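Local coordinates for nitronate monooxygenase family protein (Pseudomonas aeruginosa, PDB 4QIT) that catalyses the FMN-dependent oxidative denitrification of alkyl nitronates with molecular oxygen, acting best on the toxin propionate 3-nitronate, at residues 248-253 with 262-267; 116-119 with 123-126; 140-145 with 158-163. The protein carries 1 engineered substitution. All coordinates share one frame; numbering follows the deposited sequence.

In the fold
All three contacts belong to one TIM barrel and are largely buried, apolar and free of direct hydrogen bonds between their segments. Contacts 2 and 3 are neighbours on the same side of the chain: Phe118 of 116-119 packs on Pro143 of 140-145, and both contacts involve segments flanking strand 135-139. Contact 1 lies on the opposite side of the chain's centre, its nearest atoms about 22 Å from contact 2 and about 14 Å from contact 3. It joins two helices beside the FMN and reaches the surface through a lysine. Contact 2 rests on an aromatic ring, whereas contact 3 sets a loop over a barrel strand and adds a water bridge.

Contact 1: residues 248-253 with 262-267; sequences FVLCPE and EALKGP
Val249, Leu250, Leu264 and Lys265 make this contact without any flat group between the two segments: the one aromatic ring here, that of Phe248, is turned away and packs on Leu347 and Leu351 of helix 344-355 and on Val38 of helix 32-41. What crosses the interface is aliphatic. The CD2 methyl of Leu264 is its centre. It touches Val249 at CG1 (3.7 Å from Leu264 CD2) and, almost as closely, at CB, while on the Leu250 side it meets the branch carbon CG at 3.8 Å and the methyl CD2 at 3.9 Å. Leu264 reaches this notch because its CG stands anti to the backbone N (chi1 -179°), which carries the branch out from helix 258-265 toward the turn. Leu250 also serves a second neighbour, its CD1 resting 3.7 Å from Lys265 CG, so that the root of the lysine chain closes the more exposed flank. Farther out the lysine bends at its third torsion (chi3 -79°), and its NZ forms a salt bridge with Glu341.

Segment 248-253 leaves the short helix 246-249 by a turn in which Cys251 N bonds to Phe248 O at 3.2 Å. Cys251 O accepts from Arg261 NH1, a polar tie to helix 258-265 alongside the leucine packing. The Val249 side chain is about 5 Å from the bound FMN, and that of Leu264 about 4 Å from Thr246, a residue of the FMN site. The chemistry is therefore divided by depth: between Val249, Leu250 and Leu264 the contact is purely aliphatic, on the side nearer the flavin, and the lysine contributes methylene carbons to the contact while its ammonium group is paired at the outer margin.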
loop_
_atom_site.group_PDB
_atom_site.type_symbol
_atom_site.label_atom_id
_atom_site.label_comp_id
_atom_site.label_asym_id
_atom_site.label_seq_id
_atom_site.Cartn_x
_atom_site.Cartn_y
_atom_site.Cartn_z
ATOM N N PHE A 248 -12.075 4.030 -15.090
ATOM C CA PHE A 248 -12.726 3.878 -16.396
ATOM C C PHE A 248 -13.686 2.697 -16.475
ATOM O O PHE A 248 -14.359 2.514 -17.488
ATOM C CB PHE A 248 -11.697 3.810 -17.538
ATOM C CG PHE A 248 -11.011 5.123 -17.808
ATOM C CD1 PHE A 248 -11.590 6.058 -18.657
ATOM C CD2 PHE A 248 -9.820 5.438 -17.181
ATOM C CE1 PHE A 248 -10.978 7.276 -18.907
ATOM C CE2 PHE A 248 -9.194 6.653 -17.420
ATOM C CZ PHE A 248 -9.783 7.578 -18.280
ATOM N N VAL A 249 -13.769 1.903 -15.410
ATOM C CA VAL A 249 -14.610 0.705 -15.429
ATOM C C VAL A 249 -16.092 1.010 -15.663
ATOM O O VAL A 249 -16.769 0.321 -16.435
ATOM C CB VAL A 249 -14.420 -0.139 -14.149
ATOM C CG1 VAL A 249 -15.437 -1.263 -14.094
ATOM C CG2 VAL A 249 -12.997 -0.710 -14.115
ATOM N N LEU A 250 -16.586 2.053 -15.003
ATOM C CA LEU A 250 -17.992 2.445 -15.124
ATOM C C LEU A 250 -18.342 3.199 -16.408
ATOM O O LEU A 250 -19.517 3.505 -16.643
ATOM C CB LEU A 250 -18.421 3.268 -13.909
ATOM C CG LEU A 250 -18.365 2.548 -12.566
ATOM C CD1 LEU A 250 -18.772 3.515 -11.477
ATOM C CD2 LEU A 250 -19.275 1.327 -12.554
ATOM N N CYS A 251 -17.344 3.506 -17.230
ATOM C CA CYS A 251 -17.620 4.166 -18.510
ATOM C C CYS A 251 -18.525 3.260 -19.329
ATOM O O CYS A 251 -18.369 2.041 -19.313
ATOM C CB CYS A 251 -16.334 4.436 -19.291
ATOM S SG CYS A 251 -15.241 5.630 -18.514
ATOM N N PRO A 252 -19.492 3.850 -20.039
ATOM C CA PRO A 252 -20.433 3.070 -20.847
ATOM C C PRO A 252 -19.727 2.306 -21.967
ATOM O O PRO A 252 -20.253 1.289 -22.439
ATOM C CB PRO A 252 -21.377 4.140 -21.420
ATOM C CG PRO A 252 -20.596 5.412 -21.349
ATOM C CD PRO A 252 -19.795 5.290 -20.081
ATOM N N GLU A 253 -18.550 2.780 -22.369
ATOM C CA GLU A 253 -17.771 2.134 -23.425
ATOM C C GLU A 253 -17.068 0.858 -22.964
ATOM O O GLU A 253 -16.632 0.072 -23.793
ATOM C CB GLU A 253 -16.728 3.104 -23.986
ATOM C CG GLU A 253 -17.301 4.359 -24.653
ATOM C CD GLU A 253 -17.639 5.473 -23.676
ATOM O OE1 GLU A 253 -17.378 5.332 -22.458
ATOM O OE2 GLU A 253 -18.169 6.519 -24.129
ATOM N N GLU A 262 -22.975 -2.358 -10.897
ATOM C CA GLU A 262 -23.735 -2.253 -9.646
ATOM C C GLU A 262 -22.836 -2.455 -8.418
ATOM O O GLU A 262 -22.931 -1.707 -7.441
ATOM C CB GLU A 262 -24.877 -3.272 -9.632
ATOM C CG GLU A 262 -25.534 -3.468 -8.287
ATOM C CD GLU A 262 -26.630 -4.520 -8.319
ATOM O OE1 GLU A 262 -26.352 -5.673 -8.728
ATOM O OE2 GLU A 262 -27.773 -4.191 -7.934
ATOM N N ALA A 263 -21.971 -3.467 -8.478
ATOM C CA ALA A 263 -21.029 -3.767 -7.402
ATOM C C ALA A 263 -20.116 -2.576 -7.117
ATOM O O ALA A 263 -19.921 -2.187 -5.959
ATOM C CB ALA A 263 -20.191 -4.980 -7.769
ATOM N N LEU A 264 -19.562 -1.999 -8.178
ATOM C CA LEU A 264 -18.589 -0.923 -8.035
ATOM C C LEU A 264 -19.256 0.392 -7.609
ATOM O O LEU A 264 -18.635 1.216 -6.933
ATOM C CB LEU A 264 -17.773 -0.771 -9.327
ATOM C CG LEU A 264 -16.682 0.299 -9.373
ATOM C CD1 LEU A 264 -15.689 0.103 -8.219
ATOM C CD2 LEU A 264 -15.982 0.223 -10.715
ATOM N N LYS A 265 -20.520 0.585 -7.983
ATOM C CA LYS A 265 -21.250 1.782 -7.568
ATOM C C LYS A 265 -21.755 1.742 -6.121
ATOM O O LYS A 265 -21.960 2.793 -5.511
ATOM C CB LYS A 265 -22.410 2.080 -8.527
ATOM C CG LYS A 265 -21.952 2.707 -9.830
ATOM C CD LYS A 265 -23.115 3.227 -10.656
ATOM C CE LYS A 265 -23.812 2.108 -11.407
ATOM N NZ LYS A 265 -24.779 2.651 -12.413
ATOM N N GLY A 266 -21.937 0.544 -5.568
ATOM C CA GLY A 266 -22.579 0.395 -4.271
ATOM C C GLY A 266 -21.627 0.247 -3.104
ATOM O O GLY A 266 -20.439 0.571 -3.218
ATOM N N PRO A 267 -22.139 -0.254 -1.971
ATOM C CA PRO A 267 -21.351 -0.283 -0.734
ATOM C C PRO A 267 -20.154 -1.238 -0.770
ATOM O O PRO A 267 -19.233 -1.080 0.023
ATOM C CB PRO A 267 -22.366 -0.723 0.329
ATOM C CG PRO A 267 -23.458 -1.412 -0.434
ATOM C CD PRO A 267 -23.512 -0.760 -1.782
#

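Contact 2: residues 116-119 with 123-126; sequences LSFL and TLLP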
loop_
_atom_site.group_PDB
_atom_site.type_symbol
_atom_site.label_atom_id
_atom_site.label_comp_id
_atom_site.label_asym_id
_atom_site.label_seq_id
_atom_site.Cartn_x
_atom_site.Cartn_y
_atom_site.Cartn_z
ATOM N N LEU A 116 -1.856 -17.469 -23.121
ATOM C CA LEU A 116 -0.484 -17.721 -23.539
ATOM C C LEU A 116 0.361 -16.484 -23.304
ATOM O O LEU A 116 -0.017 -15.369 -23.680
ATOM C CB LEU A 116 -0.412 -18.143 -25.007
ATOM C CG LEU A 116 -1.165 -19.415 -25.386
ATOM C CD1 LEU A 116 -0.999 -19.696 -26.875
ATOM C CD2 LEU A 116 -0.684 -20.588 -24.556
ATOM N N SER A 117 1.500 -16.678 -22.656
ATOM C CA SER A 117 2.453 -15.608 -22.450
ATOM C C SER A 117 3.076 -15.181 -23.770
ATOM O O SER A 117 3.167 -15.976 -24.713
ATOM C CB SER A 117 3.552 -16.074 -21.501
ATOM O OG SER A 117 4.535 -15.068 -21.350
ATOM N N PHE A 118 3.509 -13.925 -23.824
ATOM C CA PHE A 118 4.274 -13.394 -24.941
ATOM C C PHE A 118 5.515 -14.259 -25.134
ATOM O O PHE A 118 6.015 -14.413 -26.254
ATOM C CB PHE A 118 4.667 -11.945 -24.634
ATOM C CG PHE A 118 5.216 -11.184 -25.817
ATOM C CD1 PHE A 118 4.399 -10.862 -26.898
ATOM C CD2 PHE A 118 6.541 -10.761 -25.830
ATOM C CE1 PHE A 118 4.904 -10.147 -27.979
ATOM C CE2 PHE A 118 7.048 -10.043 -26.910
ATOM C CZ PHE A 118 6.229 -9.737 -27.981
ATOM N N LEU A 119 5.994 -14.840 -24.040
ATOM C CA LEU A 119 7.190 -15.682 -24.071
ATOM C C LEU A 119 6.963 -17.061 -24.681
ATOM O O LEU A 119 7.930 -17.775 -24.958
ATOM C CB LEU A 119 7.765 -15.825 -22.661
ATOM C CG LEU A 119 8.067 -14.498 -21.966
ATOM C CD1 LEU A 119 8.625 -14.744 -20.586
ATOM C CD2 LEU A 119 9.037 -13.663 -22.792
ATOM N N THR A 123 3.663 -16.161 -32.449
ATOM C CA THR A 123 2.907 -15.456 -33.485
ATOM C C THR A 123 2.558 -14.008 -33.105
ATOM O O THR A 123 2.148 -13.220 -33.957
ATOM C CB THR A 123 1.616 -16.206 -33.889
ATOM O OG1 THR A 123 0.685 -16.211 -32.798
ATOM C CG2 THR A 123 1.924 -17.646 -34.307
ATOM N N LEU A 124 2.731 -13.656 -31.835
ATOM C CA LEU A 124 2.331 -12.329 -31.363
ATOM C C LEU A 124 3.253 -11.203 -31.837
ATOM O O LEU A 124 2.786 -10.183 -32.351
ATOM C CB LEU A 124 2.201 -12.328 -29.836
ATOM C CG LEU A 124 1.050 -13.189 -29.315
ATOM C CD1 LEU A 124 1.108 -13.340 -27.799
ATOM C CD2 LEU A 124 -0.307 -12.621 -29.756
ATOM N N LEU A 125 4.559 -11.386 -31.665
ATOM C CA LEU A 125 5.534 -10.369 -32.061
ATOM C C LEU A 125 5.472 -9.979 -33.546
ATOM O O LEU A 125 5.404 -8.791 -33.867
ATOM C CB LEU A 125 6.959 -10.774 -31.651
ATOM C CG LEU A 125 8.103 -9.848 -32.068
ATOM C CD1 LEU A 125 7.901 -8.435 -31.520
ATOM C CD2 LEU A 125 9.438 -10.413 -31.610
ATOM N N PRO A 126 5.489 -10.966 -34.461
ATOM C CA PRO A 126 5.416 -10.517 -35.858
ATOM C C PRO A 126 4.105 -9.803 -36.196
ATOM O O PRO A 126 4.118 -8.889 -37.023
ATOM C CB PRO A 126 5.566 -11.818 -36.663
ATOM C CG PRO A 126 5.262 -12.918 -35.699
ATOM C CD PRO A 126 5.702 -12.420 -34.360
#
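An ST turn just ahead of helix 124-131 sets the stage for this contact, in which the ring of Phe118 packs against Leu124 and Leu125 in the first turn of that helix. Within the turn Ser117 OG accepts from Leu119 N at 3.1 Å, with an N-H...O angle of 162°; the same oxygen is also hydrogen-bonded to His79 O. This bond spans Phe118, whose backbone is also hydrogen-bonded to Phe77. The Phe118 CG is anti to its own N (chi1 -168°), and the ring extends to the helix from there.

The ring atoms CD1, CE1 and CZ do the touching, and both leucines come to the ring obliquely. Phe118 CE1 is 3.9 Å from Leu124 CB, and CD1 of the ring lies 4.0 Å from the same carbon. Next along the ring, Phe118 CZ meets Leu125 CB at 3.9 Å and Leu125 CD1 at 4.1 Å. The two leucines thus receive the ring mainly through their beta carbons, close to the helix backbone. The same side chains also have other neighbours: Leu124 packs on Leu76 and Ala54, Leu125 on Gln147 and Leu151 of helix 145-153. The ring itself also meets that of Phe138, their planes at about 55°.

A helix packed against parallel strands is typical of the beta-alpha-beta units of a TIM barrel; here Phe118, from the connection between strands 72-77 and 135-139, joins that packing.

Contact 3: residues 140-145 with 158-163; sequences FGAPPR and VLVCAT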
loop_
_atom_site.group_PDB
_atom_site.type_symbol
_atom_site.label_atom_id
_atom_site.label_comp_id
_atom_site.label_asym_id
_atom_site.label_seq_id
_atom_site.Cartn_x
_atom_site.Cartn_y
_atom_site.Cartn_z
ATOM N N PHE A 140 3.656 -8.552 -15.937
ATOM C CA PHE A 140 4.217 -9.745 -15.277
ATOM C C PHE A 140 5.692 -9.985 -15.565
ATOM O O PHE A 140 6.307 -10.839 -14.923
ATOM C CB PHE A 140 3.448 -11.041 -15.589
ATOM C CG PHE A 140 1.991 -11.019 -15.218
ATOM C CD1 PHE A 140 1.553 -10.542 -13.985
ATOM C CD2 PHE A 140 1.055 -11.535 -16.101
ATOM C CE1 PHE A 140 0.202 -10.575 -13.663
ATOM C CE2 PHE A 140 -0.288 -11.564 -15.791
ATOM C CZ PHE A 140 -0.720 -11.082 -14.570
ATOM N N GLY A 141 6.250 -9.259 -16.527
ATOM C CA GLY A 141 7.655 -9.417 -16.880
ATOM C C GLY A 141 8.021 -8.578 -18.090
ATOM O O GLY A 141 7.151 -7.987 -18.745
ATOM N N ALA A 142 9.314 -8.524 -18.393
ATOM C CA ALA A 142 9.773 -7.831 -19.588
ATOM C C ALA A 142 10.225 -8.874 -20.597
ATOM O O ALA A 142 10.828 -9.887 -20.221
ATOM C CB ALA A 142 10.910 -6.893 -19.257
ATOM N N PRO A 143 9.935 -8.644 -21.882
ATOM C CA PRO A 143 10.449 -9.548 -22.911
ATOM C C PRO A 143 11.963 -9.408 -23.018
ATOM O O PRO A 143 12.523 -8.442 -22.493
ATOM C CB PRO A 143 9.806 -9.016 -24.198
ATOM C CG PRO A 143 8.624 -8.202 -23.742
ATOM C CD PRO A 143 9.054 -7.605 -22.445
ATOM N N PRO A 144 12.624 -10.363 -23.692
ATOM C CA PRO A 144 14.051 -10.182 -23.966
ATOM C C PRO A 144 14.341 -8.855 -24.674
ATOM O O PRO A 144 13.510 -8.342 -25.433
ATOM C CB PRO A 144 14.377 -11.354 -24.896
ATOM C CG PRO A 144 13.398 -12.409 -24.522
ATOM C CD PRO A 144 12.129 -11.670 -24.164
ATOM N N ARG A 145 15.524 -8.308 -24.416
ATOM C CA ARG A 145 15.939 -7.032 -24.987
ATOM C C ARG A 145 15.814 -6.972 -26.511
ATOM O O ARG A 145 15.394 -5.954 -27.066
ATOM C CB ARG A 145 17.378 -6.730 -24.569
ATOM C CG ARG A 145 18.011 -5.577 -25.318
ATOM C CD ARG A 145 18.239 -4.389 -24.406
ATOM N NE ARG A 145 19.517 -3.738 -24.684
ATOM C CZ ARG A 145 20.010 -2.732 -23.968
ATOM N NH1 ARG A 145 19.334 -2.264 -22.927
ATOM N NH2 ARG A 145 21.181 -2.196 -24.288
ATOM N N VAL A 158 7.606 1.136 -26.003
ATOM C CA VAL A 158 7.410 -0.059 -25.175
ATOM C C VAL A 158 7.366 0.279 -23.687
ATOM O O VAL A 158 8.296 0.894 -23.144
ATOM C CB VAL A 158 8.511 -1.112 -25.417
ATOM C CG1 VAL A 158 8.341 -2.302 -24.464
ATOM C CG2 VAL A 158 8.491 -1.582 -26.877
ATOM N N LEU A 159 6.275 -0.123 -23.032
ATOM C CA LEU A 159 6.128 0.078 -21.591
ATOM C C LEU A 159 6.127 -1.280 -20.895
ATOM O O LEU A 159 5.619 -2.260 -21.444
ATOM C CB LEU A 159 4.808 0.778 -21.261
ATOM C CG LEU A 159 4.399 2.078 -21.958
ATOM C CD1 LEU A 159 3.444 2.856 -21.060
ATOM C CD2 LEU A 159 5.576 2.938 -22.348
ATOM N N VAL A 160 6.671 -1.334 -19.681
ATOM C CA VAL A 160 6.575 -2.540 -18.864
ATOM C C VAL A 160 6.207 -2.166 -17.435
ATOM O O VAL A 160 6.736 -1.201 -16.883
ATOM C CB VAL A 160 7.902 -3.355 -18.856
ATOM C CG1 VAL A 160 7.720 -4.668 -18.091
ATOM C CG2 VAL A 160 8.381 -3.655 -20.268
ATOM N N CYS A 161 5.291 -2.921 -16.840
ATOM C CA CYS A 161 4.906 -2.705 -15.455
ATOM C C CYS A 161 5.937 -3.281 -14.480
ATOM O O CYS A 161 6.485 -4.376 -14.704
ATOM C CB CYS A 161 3.554 -3.366 -15.215
ATOM S SG CYS A 161 2.951 -3.216 -13.544
ATOM N N ALA A 162 6.213 -2.545 -13.408
ATOM C CA ALA A 162 7.069 -3.043 -12.327
ATOM C C ALA A 162 6.458 -2.674 -10.986
ATOM O O ALA A 162 5.795 -1.632 -10.876
ATOM C CB ALA A 162 8.466 -2.466 -12.441
ATOM N N THR A 163 6.685 -3.508 -9.969
ATOM C CA THR A 163 6.146 -3.248 -8.629
ATOM C C THR A 163 7.214 -2.892 -7.603
ATOM O O THR A 163 6.890 -2.546 -6.473
ATOM C CB THR A 163 5.301 -4.426 -8.076
ATOM O OG1 THR A 163 6.154 -5.547 -7.797
ATOM C CG2 THR A 163 4.192 -4.810 -9.046
HETATM O O HOH W 1 4.557 -6.414 -14.367
#
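Gly141 and Ala142 pass over Val160 in extended conformation, the loop running roughly against the direction of strand 158-162, with 6.2 Å between Ala142 CA and Val160 CA. Phe140 has a positive phi (86°), and Gly141 is almost fully stretched, its phi and psi both near 180°, a conformation that residues with a side chain rarely adopt. No direct hydrogen bond joins the segments. A water does so instead: it accepts from Phe140 N at 2.8 Å and donates to Cys161 O, also at 2.8 Å, bridging the two backbones at the end of the strand.

Of the side chains, Val160 carries the contact through a single methyl. Its CG1, anti to the backbone N (chi1 -175°), lies 3.4 Å from Gly141 O and 4.1 Å from Ala142 CB. The carbonyl oxygen is thus covered by a hydrocarbon group; it is buried and has no polar partner in the model. The polar link between the segments runs through the water.

Around it, the backbone of Val160 is hydrogen-bonded to Ala178 and Val180 of strand 178-182, and that of Leu159 to Val136 and Phe138 of strand 135-139. The loop comes directly from strand 135-139 and, with Pro144 at the N-cap position, enters helix 145-153, so the contact lies inside the beta-alpha-beta crossover that ends in strand 157-162.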